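Long-range contacts in protein LRIM1 (Anopheles gambiae, PDB 3O53), which pairs with APL1C in a heterodimeric leucine-rich repeat complex that regulates complement-like immunity in the malaria mosquito: residues Gln120-Ile125 and Arg143-Tyr148; Asn129-Met134 and Leu153-Thr158; Asp169-Leu174 and Val188-Leu193. One frame throughout, in Å; residues are numbered along the deposited sequence.

Interaction 1. Residues Gln120-Ile125 and Arg143-Tyr148; sequences QGKKNI and RSRVQY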
loop_
_atom_site.group_PDB
_atom_site.type_symbol
_atom_site.label_atom_id
_atom_site.label_comp_id
_atom_site.label_asym_id
_atom_site.label_seq_id
_atom_site.Cartn_x
_atom_site.Cartn_y
_atom_site.Cartn_z
ATOM N N GLN A 120 6.509 11.451 -15.530
ATOM C CA GLN A 120 5.368 11.525 -16.433
ATOM C C GLN A 120 4.661 10.180 -16.568
ATOM O O GLN A 120 3.497 10.121 -16.967
ATOM C CB GLN A 120 5.826 12.002 -17.814
ATOM C CG GLN A 120 6.765 13.203 -17.785
ATOM C CD GLN A 120 6.036 14.519 -17.592
ATOM O OE1 GLN A 120 4.863 14.649 -17.937
ATOM N NE2 GLN A 120 6.735 15.507 -17.045
ATOM N N GLY A 121 5.367 9.099 -16.254
ATOM C CA GLY A 121 4.807 7.768 -16.394
ATOM C C GLY A 121 4.062 7.355 -15.141
ATOM O O GLY A 121 3.979 8.124 -14.192
ATOM N N LYS A 122 3.518 6.142 -15.147
ATOM C CA LYS A 122 2.860 5.584 -13.977
ATOM C C LYS A 122 3.879 4.911 -13.059
ATOM O O LYS A 122 4.952 4.514 -13.503
ATOM C CB LYS A 122 1.789 4.581 -14.412
ATOM C CG LYS A 122 0.584 5.237 -15.062
ATOM C CD LYS A 122 -0.398 4.215 -15.602
ATOM C CE LYS A 122 -1.663 4.891 -16.120
ATOM N NZ LYS A 122 -2.617 3.931 -16.754
ATOM N N LYS A 123 3.531 4.775 -11.782
ATOM C CA LYS A 123 4.418 4.175 -10.789
ATOM C C LYS A 123 3.746 3.001 -10.079
ATOM O O LYS A 123 2.573 3.061 -9.736
ATOM C CB LYS A 123 4.805 5.214 -9.733
ATOM C CG LYS A 123 5.776 6.259 -10.206
ATOM C CD LYS A 123 6.239 7.139 -9.046
ATOM C CE LYS A 123 5.300 8.307 -8.817
ATOM N NZ LYS A 123 5.552 9.438 -9.761
ATOM N N ASN A 124 4.505 1.940 -9.846
ATOM C CA ASN A 124 4.043 0.827 -9.029
ATOM C C ASN A 124 4.967 0.784 -7.817
ATOM O O ASN A 124 6.173 0.642 -7.961
ATOM C CB ASN A 124 4.091 -0.479 -9.818
ATOM C CG ASN A 124 3.129 -0.476 -11.000
ATOM O OD1 ASN A 124 1.926 -0.302 -10.833
ATOM N ND2 ASN A 124 3.660 -0.649 -12.196
ATOM N N ILE A 125 4.398 0.935 -6.629
ATOM C CA ILE A 125 5.184 1.168 -5.416
ATOM C C ILE A 125 4.886 0.104 -4.366
ATOM O O ILE A 125 3.752 -0.034 -3.920
ATOM C CB ILE A 125 4.869 2.548 -4.820
ATOM C CG1 ILE A 125 5.353 3.651 -5.771
ATOM C CG2 ILE A 125 5.513 2.696 -3.419
ATOM C CD1 ILE A 125 4.846 5.044 -5.413
ATOM N N ARG A 143 3.279 10.344 -4.816
ATOM C CA ARG A 143 1.829 10.176 -4.767
ATOM C C ARG A 143 1.145 10.586 -6.074
ATOM O O ARG A 143 -0.082 10.670 -6.132
ATOM C CB ARG A 143 1.241 10.938 -3.556
ATOM C CG ARG A 143 1.576 10.248 -2.232
ATOM C CD ARG A 143 1.034 10.978 -1.010
ATOM N NE ARG A 143 1.939 12.035 -0.562
ATOM C CZ ARG A 143 1.615 13.325 -0.473
ATOM N NH1 ARG A 143 0.398 13.745 -0.802
ATOM N NH2 ARG A 143 2.512 14.204 -0.048
ATOM N N SER A 144 1.938 10.812 -7.122
ATOM C CA SER A 144 1.403 11.189 -8.435
ATOM C C SER A 144 1.465 10.041 -9.433
ATOM O O SER A 144 2.516 9.427 -9.623
ATOM C CB SER A 144 2.177 12.375 -9.029
ATOM O OG SER A 144 2.241 13.464 -8.126
ATOM N N ARG A 145 0.334 9.786 -10.093
ATOM C CA ARG A 145 0.261 8.815 -11.180
ATOM C C ARG A 145 0.658 7.422 -10.707
ATOM O O ARG A 145 1.181 6.604 -11.467
ATOM C CB ARG A 145 1.121 9.272 -12.368
ATOM C CG ARG A 145 0.677 10.622 -12.933
ATOM C CD ARG A 145 1.325 10.940 -14.274
ATOM N NE ARG A 145 1.171 9.842 -15.223
ATOM C CZ ARG A 145 0.040 9.544 -15.857
ATOM N NH1 ARG A 145 -1.057 10.260 -15.646
ATOM N NH2 ARG A 145 0.003 8.522 -16.699
ATOM N N VAL A 146 0.384 7.157 -9.438
ATOM C CA VAL A 146 0.551 5.829 -8.886
ATOM C C VAL A 146 -0.539 4.889 -9.412
ATOM O O VAL A 146 -1.716 5.231 -9.466
ATOM C CB VAL A 146 0.492 5.865 -7.350
ATOM C CG1 VAL A 146 0.722 4.477 -6.789
ATOM C CG2 VAL A 146 1.531 6.842 -6.810
ATOM N N GLN A 147 -0.130 3.693 -9.795
ATOM C CA GLN A 147 -1.056 2.704 -10.308
ATOM C C GLN A 147 -1.298 1.640 -9.239
ATOM O O GLN A 147 -2.422 1.243 -8.986
ATOM C CB GLN A 147 -0.476 2.071 -11.575
ATOM C CG GLN A 147 -1.370 1.015 -12.208
ATOM C CD GLN A 147 -0.959 0.680 -13.634
ATOM O OE1 GLN A 147 0.211 0.452 -13.915
ATOM N NE2 GLN A 147 -1.927 0.648 -14.534
ATOM N N TYR A 148 -0.220 1.189 -8.611
ATOM C CA TYR A 148 -0.298 0.163 -7.588
ATOM C C TYR A 148 0.433 0.679 -6.348
ATOM O O TYR A 148 1.577 1.100 -6.435
ATOM C CB TYR A 148 0.358 -1.115 -8.110
ATOM C CG TYR A 148 0.343 -2.265 -7.141
ATOM C CD1 TYR A 148 -0.594 -3.286 -7.253
ATOM C CD2 TYR A 148 1.275 -2.339 -6.118
ATOM C CE1 TYR A 148 -0.603 -4.346 -6.364
ATOM C CE2 TYR A 148 1.275 -3.390 -5.227
ATOM C CZ TYR A 148 0.338 -4.388 -5.353
ATOM O OH TYR A 148 0.352 -5.424 -4.453
HETATM O O HOH W 1 -3.850 2.904 -14.297
#
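Lys123 pairs with Val146 and Asn124 with Tyr148 in two parallel beta bridges, joining strand 123-126 to strand 146-150 in the row of parallel strands built by successive coils of a leucine-rich repeat solenoid. Between the bridges one chain advances by one residue and the other by two. The result is a beta bulge, with Gln147 as the additional residue, at the point where the chain turns a corner. Three backbone hydrogen bonds span the gap: Lys123 N to Arg145 O (3.0 Å), Gln147 N to Lys123 O (2.8 Å) and Ile125 N to Tyr148 O (2.8 Å).

On the face carrying Lys123 and Val146, the CD1 methyl of Ile125 comes across Val146 at about a right angle and meets its CG2 at 4.0 Å. The buried Lys123 chain bends twice near its end, and the last torsion (chi4 -81°) sets NZ 3.0 Å from Ser144 O in a weak hydrogen bond; Gly141 O is a second weak acceptor. On the face of Asn124 and Tyr148, Asn124 OD1 rests 3.2 Å from Tyr148 CB. The Asn124 and Gln147 side chains run side by side with amide planes only 6° apart. Gln147 NE2 is bonded to Glu172 OE2 of the next coil and, weakly, to a water that also accepts from Lys122 NZ at 2.9 Å.

Lys122, extended, crosses Arg145 at about a right angle. A bend at chi3 (51°) places Arg145 NE for a weak hydrogen bond to Gly121 O (3.4 Å), which lies at the guanidinium edge.

Both Lys123 and the partly exposed Arg145 thus turn cationic groups toward backbone carbonyls, whose dipoles would be expected to stabilise the charge of Lys123, a buried residue.

Interaction 2. Residues Asn129-Met134 and Leu153-Thr158; sequences NNKITM and LNEIDT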
loop_
_atom_site.group_PDB
_atom_site.type_symbol
_atom_site.label_atom_id
_atom_site.label_comp_id
_atom_site.label_asym_id
_atom_site.label_seq_id
_atom_site.Cartn_x
_atom_site.Cartn_y
_atom_site.Cartn_z
ATOM N N ASN A 129 5.644 -3.523 5.012
ATOM C CA ASN A 129 6.516 -3.836 6.140
ATOM C C ASN A 129 7.649 -2.833 6.289
ATOM O O ASN A 129 8.821 -3.181 6.160
ATOM C CB ASN A 129 7.097 -5.249 6.002
ATOM C CG ASN A 129 7.668 -5.760 7.312
ATOM O OD1 ASN A 129 7.310 -5.266 8.378
ATOM N ND2 ASN A 129 8.551 -6.749 7.241
ATOM N N ASN A 130 7.280 -1.585 6.543
ATOM C CA ASN A 130 8.232 -0.522 6.754
ATOM C C ASN A 130 7.780 0.294 7.975
ATOM O O ASN A 130 7.041 -0.218 8.808
ATOM C CB ASN A 130 8.347 0.326 5.489
ATOM C CG ASN A 130 9.317 -0.270 4.484
ATOM O OD1 ASN A 130 10.515 -0.327 4.731
ATOM N ND2 ASN A 130 8.795 -0.728 3.346
ATOM N N LYS A 131 8.216 1.545 8.080
ATOM C CA LYS A 131 7.873 2.383 9.229
ATOM C C LYS A 131 7.117 3.643 8.812
ATOM O O LYS A 131 7.283 4.697 9.405
ATOM C CB LYS A 131 9.140 2.789 9.990
ATOM C CG LYS A 131 10.080 1.636 10.292
ATOM C CD LYS A 131 9.474 0.651 11.270
ATOM C CE LYS A 131 9.732 1.051 12.710
ATOM N NZ LYS A 131 9.326 -0.026 13.658
ATOM N N ILE A 132 6.288 3.525 7.786
ATOM C CA ILE A 132 5.517 4.656 7.307
ATOM C C ILE A 132 4.376 4.923 8.292
ATOM O O ILE A 132 3.638 4.013 8.661
ATOM C CB ILE A 132 4.993 4.371 5.873
ATOM C CG1 ILE A 132 6.183 4.360 4.903
ATOM C CG2 ILE A 132 3.957 5.420 5.432
ATOM C CD1 ILE A 132 5.874 3.750 3.554
ATOM N N THR A 133 4.239 6.168 8.735
ATOM C CA THR A 133 3.175 6.507 9.678
ATOM C C THR A 133 2.116 7.439 9.084
ATOM O O THR A 133 1.087 7.666 9.696
ATOM C CB THR A 133 3.766 7.156 10.936
ATOM O OG1 THR A 133 4.333 8.423 10.594
ATOM C CG2 THR A 133 4.855 6.270 11.526
ATOM N N MET A 134 2.361 7.979 7.894
ATOM C CA MET A 134 1.379 8.834 7.242
ATOM C C MET A 134 1.641 8.874 5.735
ATOM O O MET A 134 2.775 8.679 5.287
ATOM C CB MET A 134 1.399 10.258 7.849
ATOM C CG MET A 134 2.707 11.032 7.717
ATOM S SD MET A 134 2.617 12.749 8.350
ATOM C CE MET A 134 1.890 12.511 9.947
ATOM N N LEU A 153 1.174 -3.533 6.460
ATOM C CA LEU A 153 2.122 -3.755 7.556
ATOM C C LEU A 153 2.968 -2.524 7.831
ATOM O O LEU A 153 4.156 -2.623 8.108
ATOM C CB LEU A 153 3.044 -4.954 7.276
ATOM C CG LEU A 153 2.374 -6.336 7.239
ATOM C CD1 LEU A 153 3.380 -7.417 6.844
ATOM C CD2 LEU A 153 1.738 -6.672 8.589
ATOM N N ASN A 154 2.367 -1.353 7.745
ATOM C CA ASN A 154 3.060 -0.162 8.204
ATOM C C ASN A 154 2.381 0.356 9.468
ATOM O O ASN A 154 1.680 -0.387 10.146
ATOM C CB ASN A 154 3.157 0.880 7.080
ATOM C CG ASN A 154 4.325 0.599 6.145
ATOM O OD1 ASN A 154 5.474 0.901 6.462
ATOM N ND2 ASN A 154 4.037 0.012 4.994
ATOM N N GLU A 155 2.616 1.611 9.816
ATOM C CA GLU A 155 2.092 2.143 11.063
ATOM C C GLU A 155 1.207 3.362 10.826
ATOM O O GLU A 155 1.176 4.291 11.637
ATOM C CB GLU A 155 3.251 2.506 11.982
ATOM C CG GLU A 155 4.042 1.294 12.444
ATOM C CD GLU A 155 5.350 1.669 13.105
ATOM O OE1 GLU A 155 5.529 2.859 13.439
ATOM O OE2 GLU A 155 6.199 0.773 13.288
ATOM N N ILE A 156 0.487 3.358 9.716
ATOM C CA ILE A 156 -0.350 4.499 9.370
ATOM C C ILE A 156 -1.560 4.640 10.324
ATOM O O ILE A 156 -2.228 3.673 10.655
ATOM C CB ILE A 156 -0.779 4.414 7.885
ATOM C CG1 ILE A 156 0.480 4.483 7.003
ATOM C CG2 ILE A 156 -1.751 5.550 7.524
ATOM C CD1 ILE A 156 0.256 3.981 5.587
ATOM N N ASP A 157 -1.814 5.864 10.772
ATOM C CA ASP A 157 -2.826 6.119 11.790
ATOM C C ASP A 157 -4.105 6.675 11.182
ATOM O O ASP A 157 -5.198 6.469 11.708
ATOM C CB ASP A 157 -2.271 7.115 12.822
ATOM C CG ASP A 157 -2.971 7.019 14.154
ATOM O OD1 ASP A 157 -3.069 5.899 14.694
ATOM O OD2 ASP A 157 -3.424 8.061 14.662
ATOM N N THR A 158 -3.973 7.395 10.072
ATOM C CA THR A 158 -5.145 7.938 9.400
ATOM C C THR A 158 -4.900 8.045 7.903
ATOM O O THR A 158 -3.756 8.037 7.441
ATOM C CB THR A 158 -5.540 9.343 9.949
ATOM O OG1 THR A 158 -4.602 10.319 9.499
ATOM C CG2 THR A 158 -5.572 9.360 11.466
HETATM O O HOH W 2 -1.296 8.751 9.834
#
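Asn154 reaches across from its own turn toward the backbone of Asn130-Ile132, and the contact joins the equivalent turns of two successive coils, each carrying the asparagine of the leucine-rich repeat consensus. Both asparagines adopt nearly the same conformation, CG anti to the carbonyl carbon (chi1 -84° in Asn130, -83° in Asn154), which sets each CG beside its own backbone N. Asn154 ND2 bonds to Leu127 O and Leu151 O, just as Asn130 ND2 bonds one coil earlier to Ala106 O and Leu127 O. Asn154 OD1 accepts from Ile132 N at 3.0 Å, although its modelled place is somewhat doubtful.

Ile132 and Ile156 also repeat one conformation. They lie side by side pointing the same way, with Ile132 CG2 3.9 Å from Ile156 CG1, while Glu155 N donates to Ile132 O (2.9 Å). Outside, the Lys131 chain bends at chi2 and chi3 and runs alongside the extended Glu155, ending in a salt bridge, weak as a hydrogen bond, in which NZ lies 3.2 Å from OE2. Glu155 OE1 stands near Thr133 CG2 (4.0 Å). A water donates to Thr133 O at 2.6 Å and accepts from Thr158 N at 3.0 Å.

The turns follow strands 123-126 and 146-150, respectively, and the second leads toward strand 158-160; Asn179 OD1 of the next coil takes up Ile156 N.

Interaction 3. Residues Asp169-Leu174 and Val188-Leu193; sequences DTLEHL and VVFAKL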
loop_
_atom_site.group_PDB
_atom_site.type_symbol
_atom_site.label_atom_id
_atom_site.label_comp_id
_atom_site.label_asym_id
_atom_site.label_seq_id
_atom_site.Cartn_x
_atom_site.Cartn_y
_atom_site.Cartn_z
ATOM N N ASP A 169 -6.644 9.354 -11.434
ATOM C CA ASP A 169 -6.953 8.754 -12.728
ATOM C C ASP A 169 -6.138 7.500 -13.026
ATOM O O ASP A 169 -6.399 6.813 -14.015
ATOM C CB ASP A 169 -6.731 9.778 -13.842
ATOM C CG ASP A 169 -7.688 10.949 -13.753
ATOM O OD1 ASP A 169 -8.753 10.796 -13.117
ATOM O OD2 ASP A 169 -7.376 12.018 -14.317
ATOM N N THR A 170 -5.167 7.195 -12.170
ATOM C CA THR A 170 -4.252 6.085 -12.417
ATOM C C THR A 170 -4.342 4.951 -11.394
ATOM O O THR A 170 -4.009 3.806 -11.701
ATOM C CB THR A 170 -2.792 6.577 -12.424
ATOM O OG1 THR A 170 -2.496 7.207 -11.171
ATOM C CG2 THR A 170 -2.566 7.571 -13.557
ATOM N N LEU A 171 -4.768 5.260 -10.176
ATOM C CA LEU A 171 -4.673 4.290 -9.089
ATOM C C LEU A 171 -5.635 3.127 -9.327
ATOM O O LEU A 171 -6.829 3.325 -9.520
ATOM C CB LEU A 171 -4.957 4.953 -7.735
ATOM C CG LEU A 171 -4.583 4.129 -6.496
ATOM C CD1 LEU A 171 -3.084 3.876 -6.441
ATOM C CD2 LEU A 171 -5.052 4.801 -5.207
ATOM N N GLU A 172 -5.092 1.916 -9.308
ATOM C CA GLU A 172 -5.873 0.704 -9.522
ATOM C C GLU A 172 -5.939 -0.162 -8.270
ATOM O O GLU A 172 -6.943 -0.804 -8.015
ATOM C CB GLU A 172 -5.280 -0.098 -10.683
ATOM C CG GLU A 172 -5.371 0.648 -12.011
ATOM C CD GLU A 172 -4.799 -0.125 -13.186
ATOM O OE1 GLU A 172 -4.246 -1.226 -12.980
ATOM O OE2 GLU A 172 -4.906 0.382 -14.323
ATOM N N HIS A 173 -4.867 -0.179 -7.489
ATOM C CA HIS A 173 -4.823 -1.009 -6.294
ATOM C C HIS A 173 -4.230 -0.227 -5.128
ATOM O O HIS A 173 -3.139 0.334 -5.236
ATOM C CB HIS A 173 -3.983 -2.267 -6.542
ATOM C CG HIS A 173 -4.475 -3.112 -7.680
ATOM N ND1 HIS A 173 -5.545 -3.975 -7.560
ATOM C CD2 HIS A 173 -4.038 -3.233 -8.955
ATOM C CE1 HIS A 173 -5.745 -4.589 -8.714
ATOM N NE2 HIS A 173 -4.845 -4.156 -9.576
ATOM N N LEU A 174 -4.948 -0.209 -4.011
ATOM C CA LEU A 174 -4.475 0.446 -2.791
ATOM C C LEU A 174 -4.576 -0.556 -1.641
ATOM O O LEU A 174 -5.673 -0.934 -1.262
ATOM C CB LEU A 174 -5.332 1.690 -2.500
ATOM C CG LEU A 174 -4.990 2.526 -1.256
ATOM C CD1 LEU A 174 -3.530 2.894 -1.236
ATOM C CD2 LEU A 174 -5.866 3.786 -1.189
ATOM N N VAL A 188 -12.485 11.585 -3.304
ATOM C CA VAL A 188 -11.789 11.579 -4.575
ATOM C C VAL A 188 -12.455 10.567 -5.492
ATOM O O VAL A 188 -12.820 9.472 -5.069
ATOM C CB VAL A 188 -10.298 11.233 -4.395
ATOM C CG1 VAL A 188 -9.581 11.215 -5.739
ATOM C CG2 VAL A 188 -9.646 12.233 -3.445
ATOM N N VAL A 189 -12.637 10.943 -6.748
ATOM C CA VAL A 189 -13.121 10.001 -7.734
ATOM C C VAL A 189 -11.927 9.242 -8.305
ATOM O O VAL A 189 -11.208 9.750 -9.165
ATOM C CB VAL A 189 -13.909 10.704 -8.854
ATOM C CG1 VAL A 189 -14.392 9.686 -9.884
ATOM C CG2 VAL A 189 -15.092 11.477 -8.263
ATOM N N PHE A 190 -11.710 8.032 -7.798
ATOM C CA PHE A 190 -10.663 7.153 -8.315
ATOM C C PHE A 190 -11.236 6.363 -9.484
ATOM O O PHE A 190 -11.762 5.261 -9.310
ATOM C CB PHE A 190 -10.152 6.209 -7.219
ATOM C CG PHE A 190 -9.385 6.907 -6.126
ATOM C CD1 PHE A 190 -8.107 7.398 -6.359
ATOM C CD2 PHE A 190 -9.943 7.082 -4.871
ATOM C CE1 PHE A 190 -7.396 8.052 -5.351
ATOM C CE2 PHE A 190 -9.239 7.730 -3.867
ATOM C CZ PHE A 190 -7.963 8.215 -4.112
ATOM N N ALA A 191 -11.135 6.941 -10.675
ATOM C CA ALA A 191 -11.802 6.398 -11.852
ATOM C C ALA A 191 -11.408 4.950 -12.144
ATOM O O ALA A 191 -12.207 4.181 -12.674
ATOM C CB ALA A 191 -11.509 7.274 -13.059
ATOM N N LYS A 192 -10.182 4.583 -11.789
ATOM C CA LYS A 192 -9.642 3.276 -12.146
ATOM C C LYS A 192 -9.467 2.313 -10.970
ATOM O O LYS A 192 -8.981 1.203 -11.154
ATOM C CB LYS A 192 -8.289 3.444 -12.842
ATOM C CG LYS A 192 -8.368 4.130 -14.190
ATOM C CD LYS A 192 -7.146 3.815 -15.030
ATOM C CE LYS A 192 -7.324 4.280 -16.465
ATOM N NZ LYS A 192 -6.291 3.691 -17.358
ATOM N N LEU A 193 -9.844 2.722 -9.768
ATOM C CA LEU A 193 -9.564 1.903 -8.591
ATOM C C LEU A 193 -10.285 0.562 -8.702
ATOM O O LEU A 193 -11.504 0.517 -8.819
ATOM C CB LEU A 193 -9.997 2.630 -7.320
ATOM C CG LEU A 193 -9.563 1.976 -6.002
ATOM C CD1 LEU A 193 -8.045 1.930 -5.927
ATOM C CD2 LEU A 193 -10.152 2.723 -4.798
HETATM O O HOH W 3 -4.565 6.347 -16.443
HETATM O O HOH W 4 -8.285 5.461 -9.929
#
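Leu171 and Leu193 both carry CG anti to the backbone N (chi1 -167° and -171°); with this shared torsion and matching places in successive coils, the two side chains lie side by side, pointing the same way, into the core of the leucine-rich repeat solenoid. Each opens its repeat's run of leucines. Leu193 CD1 meets Leu171 CG at 4.1 Å and passes 3.6 Å from Glu172 O. Leu171 CD2 in turn packs obliquely on Phe190 CE1 (4.0 Å), a ring that has Val188 CG1 over the centre of one face.

Phe190 to Leu193 form a type I beta turn closed by Leu193 N to Phe190 O. Between these two segments there is no direct hydrogen bond; apolar packing and water join them, while backbone bonds of Glu172 with Lys194 and Thr195 tie the coils just beyond. The extended Lys192 chain lies against Asp169 O, its CD at 3.3 Å. It also runs beside Glu172, Lys192 CB lying 4.1 Å from Glu172 CG.

The backbones are bridged through a single water that donates to Leu171 O at 2.6 Å and accepts from Lys192 N at 2.8 Å.

How the interactions relate
The three contacts show one rule of a solenoid: each coil is fastened to the next at several points. Interactions 1 and 2 join the same two coils, at the strands and at the turns that follow, their centres 19 Å apart. Interaction 3 joins the next two coils along, its centre 11 Å from that of interaction 1. The two pairs are linked where Val146 O lies 2.7 Å from Thr170 OG1 and Gln147 O 2.8 Å from Glu172 N, both probable hydrogen bonds. Interactions 2 and 3 stay about 8 Å apart at their nearest atoms. The N-linked Asn64 glycan, not a ligand pocket, comes about 11 Å from the Asn124 side chain and about 13 Å from that of Asn129.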